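Local coordinates for protein pyruvate kinase (Pseudomonas aeruginosa, PDB 6QXL) that probably catalyses the last step of glycolysis, transfer of phosphate from phosphoenolpyruvate to ADP to give pyruvate and ATP, and binds glucose 6-phosphate in its C-terminal domain, at residues A379-E385 and I402-H408; P390-R395 and F418-E422. Residue numbers count along the deposited sequence, not the author numbering.

Contact 1: A379-E385 and I402-H408. With G6P (6-O-phosphono-alpha-D-glucopyranose), chain M.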
loop_
_atom_site.group_PDB
_atom_site.type_symbol
_atom_site.label_atom_id
_atom_site.label_comp_id
_atom_site.label_asym_id
_atom_site.label_seq_id
_atom_site.Cartn_x
_atom_site.Cartn_y
_atom_site.Cartn_z
ATOM N N ALA A 379 -16.312 -13.357 -20.418
ATOM C CA ALA A 379 -15.308 -13.890 -21.327
ATOM C C ALA A 379 -14.648 -12.798 -22.128
ATOM O O ALA A 379 -15.183 -11.719 -22.249
ATOM C CB ALA A 379 -15.924 -14.924 -22.270
ATOM N N ILE A 380 -13.472 -13.097 -22.656
ATOM C CA ILE A 380 -12.761 -12.201 -23.539
ATOM C C ILE A 380 -12.541 -12.889 -24.864
ATOM O O ILE A 380 -11.899 -13.926 -24.927
ATOM C CB ILE A 380 -11.404 -11.800 -22.952
ATOM C CG1 ILE A 380 -11.620 -11.061 -21.620
ATOM C CG2 ILE A 380 -10.609 -10.984 -23.969
ATOM C CD1 ILE A 380 -10.371 -10.546 -21.008
ATOM N N ILE A 381 -13.100 -12.305 -25.928
ATOM C CA ILE A 381 -12.966 -12.787 -27.295
ATOM C C ILE A 381 -11.814 -12.008 -27.890
ATOM O O ILE A 381 -11.943 -10.832 -28.217
ATOM C CB ILE A 381 -14.268 -12.571 -28.075
ATOM C CG1 ILE A 381 -15.362 -13.459 -27.482
ATOM C CG2 ILE A 381 -14.095 -12.888 -29.558
ATOM C CD1 ILE A 381 -16.733 -13.233 -28.104
ATOM N N CYS A 382 -10.680 -12.670 -28.036
ATOM C CA CYS A 382 -9.498 -12.021 -28.564
ATOM C C CYS A 382 -9.219 -12.565 -29.961
ATOM O O CYS A 382 -8.728 -13.680 -30.116
ATOM C CB CYS A 382 -8.327 -12.246 -27.626
ATOM S SG CYS A 382 -6.828 -11.480 -28.245
ATOM N N LEU A 383 -9.546 -11.777 -30.979
ATOM C CA LEU A 383 -9.239 -12.143 -32.350
ATOM C C LEU A 383 -7.764 -11.916 -32.548
ATOM O O LEU A 383 -7.300 -10.788 -32.455
ATOM C CB LEU A 383 -10.041 -11.321 -33.355
ATOM C CG LEU A 383 -11.546 -11.240 -33.190
ATOM C CD1 LEU A 383 -12.127 -10.632 -34.476
ATOM C CD2 LEU A 383 -12.200 -12.570 -32.861
ATOM N N THR A 384 -7.031 -12.985 -32.832
ATOM C CA THR A 384 -5.589 -12.902 -32.923
ATOM C C THR A 384 -5.064 -13.733 -34.076
ATOM O O THR A 384 -5.577 -14.804 -34.373
ATOM C CB THR A 384 -4.916 -13.336 -31.590
ATOM O OG1 THR A 384 -3.476 -13.281 -31.719
ATOM C CG2 THR A 384 -5.372 -14.740 -31.171
ATOM N N GLU A 385 -3.993 -13.239 -34.672
ATOM C CA GLU A 385 -3.336 -13.879 -35.786
ATOM C C GLU A 385 -2.268 -14.842 -35.271
ATOM O O GLU A 385 -2.284 -16.021 -35.623
ATOM C CB GLU A 385 -2.753 -12.826 -36.736
ATOM C CG GLU A 385 -2.619 -13.194 -38.195
ATOM C CD GLU A 385 -3.977 -13.402 -38.943
ATOM O OE1 GLU A 385 -5.077 -13.318 -38.366
ATOM O OE2 GLU A 385 -3.960 -13.711 -40.147
ATOM N N ILE A 402 -10.008 -16.314 -21.212
ATOM C CA ILE A 402 -9.470 -15.664 -22.393
ATOM C C ILE A 402 -9.545 -16.636 -23.572
ATOM O O ILE A 402 -8.936 -17.706 -23.554
ATOM C CB ILE A 402 -8.009 -15.266 -22.158
ATOM C CG1 ILE A 402 -7.920 -14.324 -20.956
ATOM C CG2 ILE A 402 -7.412 -14.642 -23.420
ATOM C CD1 ILE A 402 -6.515 -14.017 -20.501
ATOM N N TYR A 403 -10.301 -16.267 -24.602
ATOM C CA TYR A 403 -10.445 -17.103 -25.803
ATOM C C TYR A 403 -9.650 -16.540 -26.958
ATOM O O TYR A 403 -9.897 -15.421 -27.373
ATOM C CB TYR A 403 -11.899 -17.222 -26.154
ATOM C CG TYR A 403 -12.671 -17.971 -25.110
ATOM C CD1 TYR A 403 -12.655 -19.357 -25.070
ATOM C CD2 TYR A 403 -13.405 -17.302 -24.147
ATOM C CE1 TYR A 403 -13.362 -20.052 -24.096
ATOM C CE2 TYR A 403 -14.129 -18.010 -23.189
ATOM C CZ TYR A 403 -14.086 -19.375 -23.180
ATOM O OH TYR A 403 -14.783 -20.046 -22.234
ATOM N N ALA A 404 -8.677 -17.307 -27.443
ATOM C CA ALA A 404 -7.884 -16.927 -28.612
ATOM C C ALA A 404 -8.587 -17.453 -29.880
ATOM O O ALA A 404 -8.590 -18.668 -30.148
ATOM C CB ALA A 404 -6.477 -17.495 -28.500
ATOM N N TYR A 405 -9.204 -16.526 -30.614
ATOM C CA TYR A 405 -9.843 -16.795 -31.898
ATOM C C TYR A 405 -8.801 -16.647 -32.997
ATOM O O TYR A 405 -8.263 -15.551 -33.220
ATOM C CB TYR A 405 -10.997 -15.829 -32.141
ATOM C CG TYR A 405 -12.267 -16.118 -31.351
ATOM C CD1 TYR A 405 -12.264 -16.203 -29.970
ATOM C CD2 TYR A 405 -13.475 -16.253 -31.989
ATOM C CE1 TYR A 405 -13.442 -16.448 -29.264
ATOM C CE2 TYR A 405 -14.651 -16.516 -31.283
ATOM C CZ TYR A 405 -14.622 -16.597 -29.924
ATOM O OH TYR A 405 -15.785 -16.837 -29.223
ATOM N N SER A 406 -8.495 -17.743 -33.677
ATOM C CA SER A 406 -7.520 -17.697 -34.742
ATOM C C SER A 406 -7.876 -18.700 -35.826
ATOM O O SER A 406 -8.480 -19.739 -35.556
ATOM C CB SER A 406 -6.126 -17.970 -34.205
ATOM O OG SER A 406 -5.132 -17.572 -35.132
ATOM N N PRO A 407 -7.543 -18.375 -37.070
ATOM C CA PRO A 407 -7.738 -19.343 -38.131
ATOM C C PRO A 407 -6.559 -20.314 -38.256
ATOM O O PRO A 407 -6.748 -21.418 -38.737
ATOM C CB PRO A 407 -7.855 -18.458 -39.364
ATOM C CG PRO A 407 -6.970 -17.281 -39.059
ATOM C CD PRO A 407 -7.118 -17.060 -37.590
ATOM N N HIS A 408 -5.377 -19.917 -37.797
ATOM C CA HIS A 408 -4.159 -20.674 -38.018
ATOM C C HIS A 408 -3.955 -21.795 -37.000
ATOM O O HIS A 408 -4.255 -21.639 -35.831
ATOM C CB HIS A 408 -2.941 -19.777 -38.018
ATOM C CG HIS A 408 -3.069 -18.578 -38.910
ATOM N ND1 HIS A 408 -3.863 -18.562 -40.035
ATOM C CD2 HIS A 408 -2.517 -17.349 -38.819
ATOM C CE1 HIS A 408 -3.789 -17.376 -40.601
ATOM N NE2 HIS A 408 -2.991 -16.619 -39.878
HETATM C C1 G6P M . -6.813 -9.388 -35.126
HETATM C C2 G6P M . -6.839 -9.243 -36.634
HETATM C C3 G6P M . -5.910 -8.062 -36.885
HETATM C C4 G6P M . -4.764 -7.926 -35.900
HETATM C C5 G6P M . -4.454 -9.349 -35.468
HETATM C C6 G6P M . -3.164 -9.388 -34.669
HETATM O O1 G6P M . -7.953 -10.195 -34.869
HETATM O O2 G6P M . -6.479 -10.463 -37.333
HETATM O O3 G6P M . -6.780 -6.986 -36.643
HETATM O O4 G6P M . -3.655 -7.181 -36.469
HETATM O O5 G6P M . -5.539 -9.899 -34.724
HETATM O O6 G6P M . -3.100 -10.415 -33.696
HETATM P P G6P M . -1.704 -10.681 -32.865
HETATM O O1P G6P M . -0.925 -11.724 -33.629
HETATM O O2P G6P M . -2.544 -11.129 -31.691
HETATM O O3P G6P M . -0.732 -9.476 -32.787
#

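Contact 2: P390-R395 and F418-E422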
loop_
_atom_site.group_PDB
_atom_site.type_symbol
_atom_site.label_atom_id
_atom_site.label_comp_id
_atom_site.label_asym_id
_atom_site.label_seq_id
_atom_site.Cartn_x
_atom_site.Cartn_y
_atom_site.Cartn_z
ATOM N N PRO A 390 -3.337 -12.397 -26.797
ATOM C CA PRO A 390 -3.718 -13.149 -25.585
ATOM C C PRO A 390 -2.510 -13.581 -24.726
ATOM O O PRO A 390 -2.678 -13.858 -23.555
ATOM C CB PRO A 390 -4.502 -14.347 -26.123
ATOM C CG PRO A 390 -3.939 -14.552 -27.479
ATOM C CD PRO A 390 -3.615 -13.176 -28.014
ATOM N N LEU A 391 -1.306 -13.593 -25.284
ATOM C CA LEU A 391 -0.128 -13.738 -24.453
ATOM C C LEU A 391 -0.052 -12.621 -23.420
ATOM O O LEU A 391 0.145 -12.885 -22.235
ATOM C CB LEU A 391 1.134 -13.755 -25.307
ATOM C CG LEU A 391 2.466 -13.732 -24.541
ATOM C CD1 LEU A 391 2.643 -14.974 -23.721
ATOM C CD2 LEU A 391 3.627 -13.598 -25.480
ATOM N N ILE A 392 -0.234 -11.378 -23.859
ATOM C CA ILE A 392 -0.167 -10.229 -22.972
ATOM C C ILE A 392 -1.335 -10.275 -21.987
ATOM O O ILE A 392 -1.146 -10.125 -20.782
ATOM C CB ILE A 392 -0.185 -8.924 -23.739
ATOM C CG1 ILE A 392 0.944 -8.858 -24.778
ATOM C CG2 ILE A 392 -0.092 -7.732 -22.793
ATOM C CD1 ILE A 392 2.335 -9.085 -24.260
ATOM N N MET A 393 -2.534 -10.537 -22.469
ATOM C CA MET A 393 -3.673 -10.610 -21.561
ATOM C C MET A 393 -3.393 -11.571 -20.402
ATOM O O MET A 393 -3.677 -11.256 -19.248
ATOM C CB MET A 393 -4.945 -11.040 -22.284
ATOM C CG MET A 393 -5.439 -10.057 -23.334
ATOM S SD MET A 393 -6.957 -10.658 -24.071
ATOM C CE MET A 393 -7.391 -9.278 -25.109
ATOM N N SER A 394 -2.788 -12.715 -20.710
ATOM C CA SER A 394 -2.642 -13.778 -19.729
ATOM C C SER A 394 -1.475 -13.569 -18.757
ATOM O O SER A 394 -1.334 -14.332 -17.814
ATOM C CB SER A 394 -2.530 -15.120 -20.445
ATOM O OG SER A 394 -1.413 -15.148 -21.297
ATOM N N ARG A 395 -0.662 -12.531 -18.976
ATOM C CA ARG A 395 0.304 -12.105 -17.964
ATOM C C ARG A 395 -0.338 -11.450 -16.743
ATOM O O ARG A 395 0.315 -11.277 -15.746
ATOM C CB ARG A 395 1.319 -11.116 -18.524
ATOM C CG ARG A 395 2.096 -11.520 -19.760
ATOM C CD ARG A 395 2.739 -12.871 -19.668
ATOM N NE ARG A 395 1.754 -13.927 -19.898
ATOM C CZ ARG A 395 1.935 -15.198 -19.585
ATOM N NH1 ARG A 395 3.069 -15.601 -19.012
ATOM N NH2 ARG A 395 0.954 -16.055 -19.815
ATOM N N PHE A 418 -0.573 -21.221 -22.669
ATOM C CA PHE A 418 -0.821 -19.938 -22.016
ATOM C C PHE A 418 -1.847 -20.123 -20.900
ATOM O O PHE A 418 -2.943 -20.616 -21.135
ATOM C CB PHE A 418 -1.387 -18.906 -22.997
ATOM C CG PHE A 418 -0.466 -18.495 -24.121
ATOM C CD1 PHE A 418 0.780 -19.060 -24.321
ATOM C CD2 PHE A 418 -0.889 -17.518 -25.006
ATOM C CE1 PHE A 418 1.591 -18.649 -25.369
ATOM C CE2 PHE A 418 -0.090 -17.111 -26.064
ATOM C CZ PHE A 418 1.159 -17.679 -26.240
ATOM N N ARG A 419 -1.526 -19.682 -19.696
ATOM C CA ARG A 419 -2.448 -19.840 -18.597
ATOM C C ARG A 419 -3.762 -19.096 -18.860
ATOM O O ARG A 419 -3.752 -17.916 -19.179
ATOM C CB ARG A 419 -1.844 -19.331 -17.286
ATOM C CG ARG A 419 -2.778 -19.474 -16.084
ATOM C CD ARG A 419 -2.030 -19.221 -14.806
ATOM N NE ARG A 419 -2.925 -19.146 -13.645
ATOM C CZ ARG A 419 -2.566 -19.411 -12.395
ATOM N NH1 ARG A 419 -1.320 -19.788 -12.129
ATOM N NH2 ARG A 419 -3.451 -19.313 -11.418
ATOM N N GLY A 420 -4.880 -19.801 -18.693
ATOM C CA GLY A 420 -6.205 -19.210 -18.777
ATOM C C GLY A 420 -6.739 -19.017 -20.205
ATOM O O GLY A 420 -7.839 -18.497 -20.360
ATOM N N VAL A 421 -5.986 -19.418 -21.227
ATOM C CA VAL A 421 -6.369 -19.191 -22.605
ATOM C C VAL A 421 -6.901 -20.487 -23.244
ATOM O O VAL A 421 -6.289 -21.536 -23.108
ATOM C CB VAL A 421 -5.180 -18.692 -23.428
ATOM C CG1 VAL A 421 -5.605 -18.385 -24.861
ATOM C CG2 VAL A 421 -4.580 -17.469 -22.768
ATOM N N GLU A 422 -8.042 -20.398 -23.918
ATOM C CA GLU A 422 -8.588 -21.506 -24.692
ATOM C C GLU A 422 -8.633 -21.119 -26.163
ATOM O O GLU A 422 -8.842 -19.956 -26.507
ATOM C CB GLU A 422 -9.988 -21.877 -24.203
ATOM C CG GLU A 422 -10.037 -22.529 -22.814
ATOM C CD GLU A 422 -11.397 -22.497 -22.105
ATOM O OE1 GLU A 422 -12.310 -23.135 -22.667
ATOM O OE2 GLU A 422 -11.509 -21.921 -20.980
HETATM O O HOH W 1 -3.403 -15.909 -16.984
#

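Contact 1: A379-E385 and I402-H408
Two neighbouring parallel strands, joined through helix 388-394 as a beta-alpha-beta unit, meet here in the sheet of the C-terminal alpha/beta domain of pyruvate kinase, and the loop that follows the first of them binds glucose 6-phosphate. Pairing runs in register from Ile380 beside Ile402 to Leu383 beside Tyr405. Its hydrogen bonds alternate as parallel strands require: Tyr403 N to Ile380 O, Cys382 N to Tyr403 O, Tyr405 N to Cys382 O and Thr384 N to Tyr405 O, each 2.9 Å. Side chains divide between two faces. Ile380, Cys382, Ile402 and Ala404 share the face on which helix 388-394 packs, whereas Ile381, Leu383, Tyr403 and Tyr405 share the other, where helix 436-446 covers Ile381 and Tyr405. There Ile381 CG2 sits 3.7 Å from the centroid of the Tyr405 ring, a CH-pi contact over its face, and Tyr405 OH is bonded to Ala440 O of that helix. Binding begins at the strand's C-terminal end, where alpha/beta proteins commonly place ligands. Glu385 N donates to G6P O6 at 3.1 Å. Thr384 OG1 donates to G6P O2P over a very short 2.3 Å. Beyond the regular pairing, the second segment still bonds to residues after the strand: Ser406 OG donates to Thr384 O at 2.9 Å and His408 NE2 makes a weak bond to Glu385 OE2 at 3.1 Å.

Contact 2: P390-R395 and F418-E422
Phe418 lays one face of its ring against Leu391, whose CD1 stands 4.1 Å from the ring centroid and 16° off the normal, a CH-pi contact; Leu391 CB also approaches Phe418 CE2 at 3.7 Å. The example illustrates how a helix of an alpha/beta domain can be seated on the turn leading into a strand. The 390-395 segment lies on helix 388-394, while Phe418 to Val421 form a type II beta turn, closed by a 3.3 Å bond from Val421 N to Phe418 O, that delivers the chain into strand 421-425. Gly420, with its positive phi, suits the third position of such a turn. Val421 then points at the helix, its CG1 4.4 Å from Pro390 CB and its CG2 3.9 Å from Ser394 CB. Ser394 CB comes within 3.3 Å of Arg419 O, and a water donates both to Ser394 O at 2.7 Å and to Arg419 O at 3.0 Å. The Arg395 side chain folds back over the preceding helical turn, NE bonding to Leu391 O at 3.0 Å and NH2 to Ser394 OG at 2.9 Å, and forms a salt bridge with Asp311, which also accepts from Arg419 N. The direct contacts between helix and turn are thus apolar or van der Waals, so the polar links seen between them run through intermediaries, among them the bridging water and Asp311 OD2.

In the fold
Contact 2 is wholly buried; contact 1 is mostly so, with His408 exposed near its ligand end. Both build the same alpha/beta domain, their segments alternating along the chain. Contact 1 is set by backbone pairing inside the sheet, contact 2 by side chains of a helix meeting a turn. They touch within one sheet: strands 402-406 and 421-425 are neighbours, with Ala404 N 2.8 Å from Glu422 O and Ile402 O 2.9 Å from Glu422 N, both probable hydrogen bonds. Helix 388-394 connects the strands of contact 1 and supplies one side of contact 2, and Cys382 SG packs 3.6 Å from Pro390 CD. Contact 2 also faces Asp311 and Lys7, which belong to the TIM-barrel domain.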